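Long-range contacts in pantothenate synthetase (Francisella tularensis subsp. tularensis, PDB 3N8H), which probably catalyses the ATP-dependent condensation of (R)-pantoate with beta-alanine to form pantothenate, by way of a pantoyl-adenylate intermediate: residues D69-P74 against S189-N193; I201-Y206 against A244-G248. All coordinates share one frame. Numbering follows the deposited sequence.

Interaction 1. Residues D69-P74 against S189-N193. With PRO (proline), chain C.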
loop_
_atom_site.group_PDB
_atom_site.type_symbol
_atom_site.label_atom_id
_atom_site.label_comp_id
_atom_site.label_asym_id
_atom_site.label_seq_id
_atom_site.Cartn_x
_atom_site.Cartn_y
_atom_site.Cartn_z
ATOM N N ASP A 69 -17.533 6.105 18.421
ATOM C CA ASP A 69 -16.437 5.268 18.878
ATOM C C ASP A 69 -15.127 6.073 18.885
ATOM O O ASP A 69 -14.385 6.065 19.874
ATOM C CB ASP A 69 -16.311 4.033 17.990
ATOM C CG ASP A 69 -15.239 3.075 18.477
ATOM O OD1 ASP A 69 -14.962 3.059 19.701
ATOM O OD2 ASP A 69 -14.664 2.358 17.632
ATOM N N TYR A 70 -14.857 6.789 17.794
ATOM C CA TYR A 70 -13.637 7.582 17.708
ATOM C C TYR A 70 -13.619 8.684 18.758
ATOM O O TYR A 70 -12.612 8.885 19.427
ATOM C CB TYR A 70 -13.480 8.183 16.315
ATOM C CG TYR A 70 -12.208 8.979 16.108
ATOM C CD1 TYR A 70 -10.965 8.348 16.015
ATOM C CD2 TYR A 70 -12.249 10.367 15.971
ATOM C CE1 TYR A 70 -9.798 9.082 15.811
ATOM C CE2 TYR A 70 -11.089 11.109 15.762
ATOM C CZ TYR A 70 -9.867 10.464 15.685
ATOM O OH TYR A 70 -8.718 11.201 15.479
ATOM N N GLN A 71 -14.733 9.400 18.892
ATOM C CA GLN A 71 -14.813 10.520 19.825
ATOM C C GLN A 71 -14.546 10.090 21.269
ATOM O O GLN A 71 -13.851 10.776 22.013
ATOM C CB GLN A 71 -16.185 11.185 19.750
ATOM C CG GLN A 71 -16.584 11.698 18.385
ATOM C CD GLN A 71 -17.908 12.446 18.444
ATOM O OE1 GLN A 71 -18.065 13.375 19.240
ATOM N NE2 GLN A 71 -18.870 12.040 17.615
ATOM N N THR A 72 -15.100 8.948 21.656
ATOM C CA THR A 72 -14.981 8.452 23.013
ATOM C C THR A 72 -13.790 7.526 23.239
ATOM O O THR A 72 -13.585 7.069 24.357
ATOM C CB THR A 72 -16.258 7.674 23.413
ATOM O OG1 THR A 72 -16.461 6.586 22.492
ATOM C CG2 THR A 72 -17.492 8.600 23.413
ATOM N N TYR A 73 -13.015 7.219 22.198
ATOM C CA TYR A 73 -11.949 6.237 22.379
ATOM C C TYR A 73 -11.030 6.654 23.535
ATOM O O TYR A 73 -10.681 7.827 23.661
ATOM C CB TYR A 73 -11.128 6.045 21.099
ATOM C CG TYR A 73 -10.291 4.789 21.211
ATOM C CD1 TYR A 73 -10.863 3.541 21.009
ATOM C CD2 TYR A 73 -8.949 4.852 21.591
ATOM C CE1 TYR A 73 -10.114 2.378 21.132
ATOM C CE2 TYR A 73 -8.187 3.695 21.716
ATOM C CZ TYR A 73 -8.773 2.458 21.490
ATOM O OH TYR A 73 -8.021 1.304 21.611
ATOM N N PRO A 74 -10.658 5.704 24.407
ATOM C CA PRO A 74 -9.975 6.182 25.626
ATOM C C PRO A 74 -8.649 6.881 25.364
ATOM O O PRO A 74 -7.836 6.465 24.516
ATOM C CB PRO A 74 -9.768 4.898 26.443
ATOM C CG PRO A 74 -10.893 4.006 26.009
ATOM C CD PRO A 74 -11.114 4.309 24.530
ATOM N N SER A 189 -8.934 -1.824 25.608
ATOM C CA SER A 189 -8.950 -0.402 25.973
ATOM C C SER A 189 -10.370 0.141 26.128
ATOM O O SER A 189 -10.646 0.921 27.036
ATOM C CB SER A 189 -8.160 0.452 24.964
ATOM O OG SER A 189 -6.790 0.067 24.953
ATOM N N ARG A 190 -11.267 -0.272 25.234
ATOM C CA ARG A 190 -12.655 0.173 25.295
ATOM C C ARG A 190 -13.346 -0.262 26.597
ATOM O O ARG A 190 -14.365 0.326 26.993
ATOM C CB ARG A 190 -13.439 -0.310 24.060
ATOM C CG ARG A 190 -13.190 0.521 22.791
ATOM C CD ARG A 190 -14.039 -0.015 21.608
ATOM N NE ARG A 190 -13.699 0.612 20.331
ATOM C CZ ARG A 190 -12.725 0.183 19.528
ATOM N NH1 ARG A 190 -12.005 -0.877 19.867
ATOM N NH2 ARG A 190 -12.469 0.805 18.383
ATOM N N ASN A 191 -12.793 -1.281 27.264
ATOM C CA ASN A 191 -13.308 -1.706 28.565
ATOM C C ASN A 191 -13.343 -0.529 29.547
ATOM O O ASN A 191 -14.126 -0.536 30.505
ATOM C CB ASN A 191 -12.437 -2.817 29.200
ATOM C CG ASN A 191 -12.619 -4.188 28.549
ATOM O OD1 ASN A 191 -13.265 -4.327 27.508
ATOM N ND2 ASN A 191 -12.033 -5.210 29.171
ATOM N N LYS A 192 -12.456 0.453 29.347
ATOM C CA LYS A 192 -12.382 1.582 30.285
ATOM C C LYS A 192 -13.646 2.437 30.187
ATOM O O LYS A 192 -13.913 3.256 31.055
ATOM C CB LYS A 192 -11.124 2.435 30.062
ATOM C CG LYS A 192 -9.821 1.691 30.373
ATOM C CD LYS A 192 -8.693 2.088 29.433
ATOM C CE LYS A 192 -7.612 1.010 29.386
ATOM N NZ LYS A 192 -6.298 1.558 29.784
ATOM N N ASN A 193 -14.416 2.224 29.122
ATOM C CA ASN A 193 -15.658 2.955 28.909
ATOM C C ASN A 193 -16.858 2.253 29.531
ATOM O O ASN A 193 -17.959 2.798 29.549
ATOM C CB ASN A 193 -15.885 3.211 27.415
ATOM C CG ASN A 193 -14.994 4.324 26.876
ATOM O OD1 ASN A 193 -14.408 5.093 27.651
ATOM N ND2 ASN A 193 -14.876 4.410 25.554
HETATM N N PRO C . -8.142 -2.309 17.978
HETATM C CA PRO C . -8.243 -1.629 16.690
HETATM C C PRO C . -9.541 -0.824 16.614
HETATM O O PRO C . -10.389 -0.957 17.506
HETATM C CB PRO C . -8.271 -2.790 15.694
HETATM C CG PRO C . -7.470 -3.858 16.362
HETATM C CD PRO C . -7.743 -3.721 17.839
HETATM O O HOH W 1 -5.646 1.004 22.463
#
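All three nitrogens of the Arg190 guanidinium donate hydrogen bonds near the bound proline. NE donates to Asp69 OD1 (2.8 Å) and NH2 to Asp69 OD2 (2.8 Å), a bidentate salt bridge, while Arg190 NH1 and NH2 both reach the proline O atom at 2.9 Å. Tyr73 lies over one face of this guanidinium, its CE1 3.8 Å from Arg190 CZ, but meets it with the ring edge. Tyr73 OH donates to a water 2.5 Å away that also lies 2.9 Å from Ser189 OG; the stronger partner of that serine hydroxyl is the Ala34 carbonyl O. Asn193 ND2 donates to Thr72 O (3.2 Å), and the Thr72 hydroxyl is satisfied by Asn68 O. Pro74 CG packs against Ser189 O at 3.3 Å. Arg190 belongs to the observed proline pocket and to the predicted ATP site; pairing with Asp69 balances its charge and probably helps hold the NH1/NH2 edge against the ligand, with NH2 shared between Asp69 OD2 and the proline O.

Interaction 2. Residues I201-Y206 against A244-G248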
loop_
_atom_site.group_PDB
_atom_site.type_symbol
_atom_site.label_atom_id
_atom_site.label_comp_id
_atom_site.label_asym_id
_atom_site.label_seq_id
_atom_site.Cartn_x
_atom_site.Cartn_y
_atom_site.Cartn_z
ATOM N N ILE A 201 -22.381 -7.191 33.491
ATOM C CA ILE A 201 -22.938 -7.826 32.307
ATOM C C ILE A 201 -21.815 -8.539 31.557
ATOM O O ILE A 201 -21.957 -9.686 31.157
ATOM C CB ILE A 201 -23.583 -6.793 31.412
ATOM C CG1 ILE A 201 -24.780 -6.173 32.153
ATOM C CG2 ILE A 201 -23.997 -7.425 30.077
ATOM C CD1 ILE A 201 -25.363 -4.978 31.416
ATOM N N ALA A 202 -20.692 -7.858 31.368
ATOM C CA ALA A 202 -19.585 -8.473 30.655
ATOM C C ALA A 202 -19.202 -9.793 31.325
ATOM O O ALA A 202 -19.047 -10.810 30.648
ATOM C CB ALA A 202 -18.392 -7.520 30.575
ATOM N N ASN A 203 -19.072 -9.785 32.654
ATOM C CA ASN A 203 -18.716 -11.007 33.399
ATOM C C ASN A 203 -19.755 -12.133 33.268
ATOM O O ASN A 203 -19.393 -13.304 33.133
ATOM C CB ASN A 203 -18.437 -10.703 34.879
ATOM C CG ASN A 203 -17.152 -9.883 35.093
ATOM O OD1 ASN A 203 -16.188 -9.963 34.313
ATOM N ND2 ASN A 203 -17.137 -9.101 36.169
ATOM N N LYS A 204 -21.038 -11.783 33.309
ATOM C CA LYS A 204 -22.104 -12.749 33.058
ATOM C C LYS A 204 -22.004 -13.402 31.674
ATOM O O LYS A 204 -22.228 -14.595 31.533
ATOM C CB LYS A 204 -23.490 -12.116 33.233
ATOM C CG LYS A 204 -23.900 -11.897 34.681
ATOM C CD LYS A 204 -25.294 -11.275 34.796
ATOM C CE LYS A 204 -25.318 -9.849 34.252
ATOM N NZ LYS A 204 -26.574 -9.135 34.594
ATOM N N ILE A 205 -21.701 -12.610 30.658
ATOM C CA ILE A 205 -21.496 -13.153 29.324
ATOM C C ILE A 205 -20.427 -14.261 29.365
ATOM O O ILE A 205 -20.600 -15.330 28.768
ATOM C CB ILE A 205 -21.057 -12.054 28.321
ATOM C CG1 ILE A 205 -22.205 -11.078 28.032
ATOM C CG2 ILE A 205 -20.529 -12.677 27.011
ATOM C CD1 ILE A 205 -21.793 -9.909 27.134
ATOM N N TYR A 206 -19.321 -13.998 30.065
ATOM C CA TYR A 206 -18.218 -14.949 30.098
ATOM C C TYR A 206 -18.446 -16.140 31.038
ATOM O O TYR A 206 -17.799 -17.185 30.897
ATOM C CB TYR A 206 -16.882 -14.242 30.314
ATOM C CG TYR A 206 -16.393 -13.737 28.997
ATOM C CD1 TYR A 206 -15.452 -14.449 28.258
ATOM C CD2 TYR A 206 -16.950 -12.597 28.433
ATOM C CE1 TYR A 206 -15.044 -14.001 27.007
ATOM C CE2 TYR A 206 -16.559 -12.152 27.191
ATOM C CZ TYR A 206 -15.607 -12.860 26.485
ATOM O OH TYR A 206 -15.241 -12.396 25.255
ATOM N N ALA A 244 -18.526 -10.843 18.697
ATOM C CA ALA A 244 -18.458 -9.418 18.984
ATOM C C ALA A 244 -19.826 -9.053 19.532
ATOM O O ALA A 244 -20.862 -9.619 19.105
ATOM C CB ALA A 244 -18.186 -8.606 17.699
ATOM N N PHE A 245 -19.839 -8.107 20.458
ATOM C CA PHE A 245 -21.096 -7.676 21.081
ATOM C C PHE A 245 -20.944 -6.265 21.608
ATOM O O PHE A 245 -19.821 -5.792 21.808
ATOM C CB PHE A 245 -21.469 -8.608 22.233
ATOM C CG PHE A 245 -20.402 -8.722 23.281
ATOM C CD1 PHE A 245 -20.396 -7.870 24.378
ATOM C CD2 PHE A 245 -19.390 -9.675 23.163
ATOM C CE1 PHE A 245 -19.409 -7.961 25.350
ATOM C CE2 PHE A 245 -18.388 -9.775 24.133
ATOM C CZ PHE A 245 -18.398 -8.917 25.228
ATOM N N TYR A 246 -22.077 -5.595 21.826
ATOM C CA TYR A 246 -22.094 -4.286 22.445
ATOM C C TYR A 246 -22.597 -4.443 23.876
ATOM O O TYR A 246 -23.484 -5.249 24.137
ATOM C CB TYR A 246 -23.050 -3.334 21.707
ATOM C CG TYR A 246 -22.458 -2.580 20.536
ATOM C CD1 TYR A 246 -21.772 -1.387 20.730
ATOM C CD2 TYR A 246 -22.591 -3.058 19.233
ATOM C CE1 TYR A 246 -21.237 -0.690 19.656
ATOM C CE2 TYR A 246 -22.047 -2.377 18.153
ATOM C CZ TYR A 246 -21.377 -1.197 18.370
ATOM O OH TYR A 246 -20.838 -0.514 17.301
ATOM N N ILE A 247 -22.016 -3.681 24.807
ATOM C CA ILE A 247 -22.686 -3.424 26.079
ATOM C C ILE A 247 -22.815 -1.908 26.140
ATOM O O ILE A 247 -21.799 -1.185 26.121
ATOM C CB ILE A 247 -21.933 -3.983 27.323
ATOM C CG1 ILE A 247 -21.630 -5.470 27.143
ATOM C CG2 ILE A 247 -22.769 -3.772 28.601
ATOM C CD1 ILE A 247 -20.789 -6.052 28.250
ATOM N N GLY A 248 -24.050 -1.420 26.162
ATOM C CA GLY A 248 -24.278 -0.003 25.922
ATOM C C GLY A 248 -23.668 0.387 24.581
ATOM O O GLY A 248 -23.987 -0.209 23.543
#
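Four side chains of helix 201-206 and two of strand 244-247 make this apolar interface, which has no hydrogen bond between its segments. The axes run 10.3 Å apart at 149°, closer to antiparallel than to parallel. Ile247 is in the mt rotamer (chi1 -53°, chi2 175°), which extends CD1 to the helix, 3.6 Å from Ala202 CB, 3.9 Å from Ile201 CG2 and 4.1 Å from Ile205 CD1; the small Ala202 leaves room for it. Ile205, also mt, sends its CD1 over the face that the Phe245 ring presents at chi1 56° (p), a CH-pi contact 3.9 Å from the centroid and 26° off the normal. Tyr206, with chi1 -83°, starts sideways but swings its ring in, bringing CE2 to 4.2 Å from Phe245 CZ; its hydroxyl bonds to Asp254. On the strand, Phe245 and Ile247 point toward the helix and Tyr246 away, the usual alternation. Helix 196-210 thus packs on one face of the three-stranded antiparallel sheet through its central strand, 240-247, where Phe245 also touches Leu231 and Leu252 on the two flanking strands.

How the interactions relate
From the N terminus, the chain passes through helix 67-72 and, after 114 residues that include strands 146-150 and 172-176 of the parallel sheet, returns at 189-193 to close interaction 1. Interaction 2 opens only afterwards, in helix 196-210, and closes 37 intervening residues later on strand 240-247. The loops are therefore in series, neither nested nor crossed. Interaction 1 ties the helix after the parallel-sheet strand 52-57 to the loop leading into helix 196-210; interaction 2 joins that helix to the antiparallel sheet. Their centres are 15 Å apart and their nearest atoms about 6 Å, without touching. Strand 250-257 relates them, since its Leu252 meets both Arg190 and Phe245.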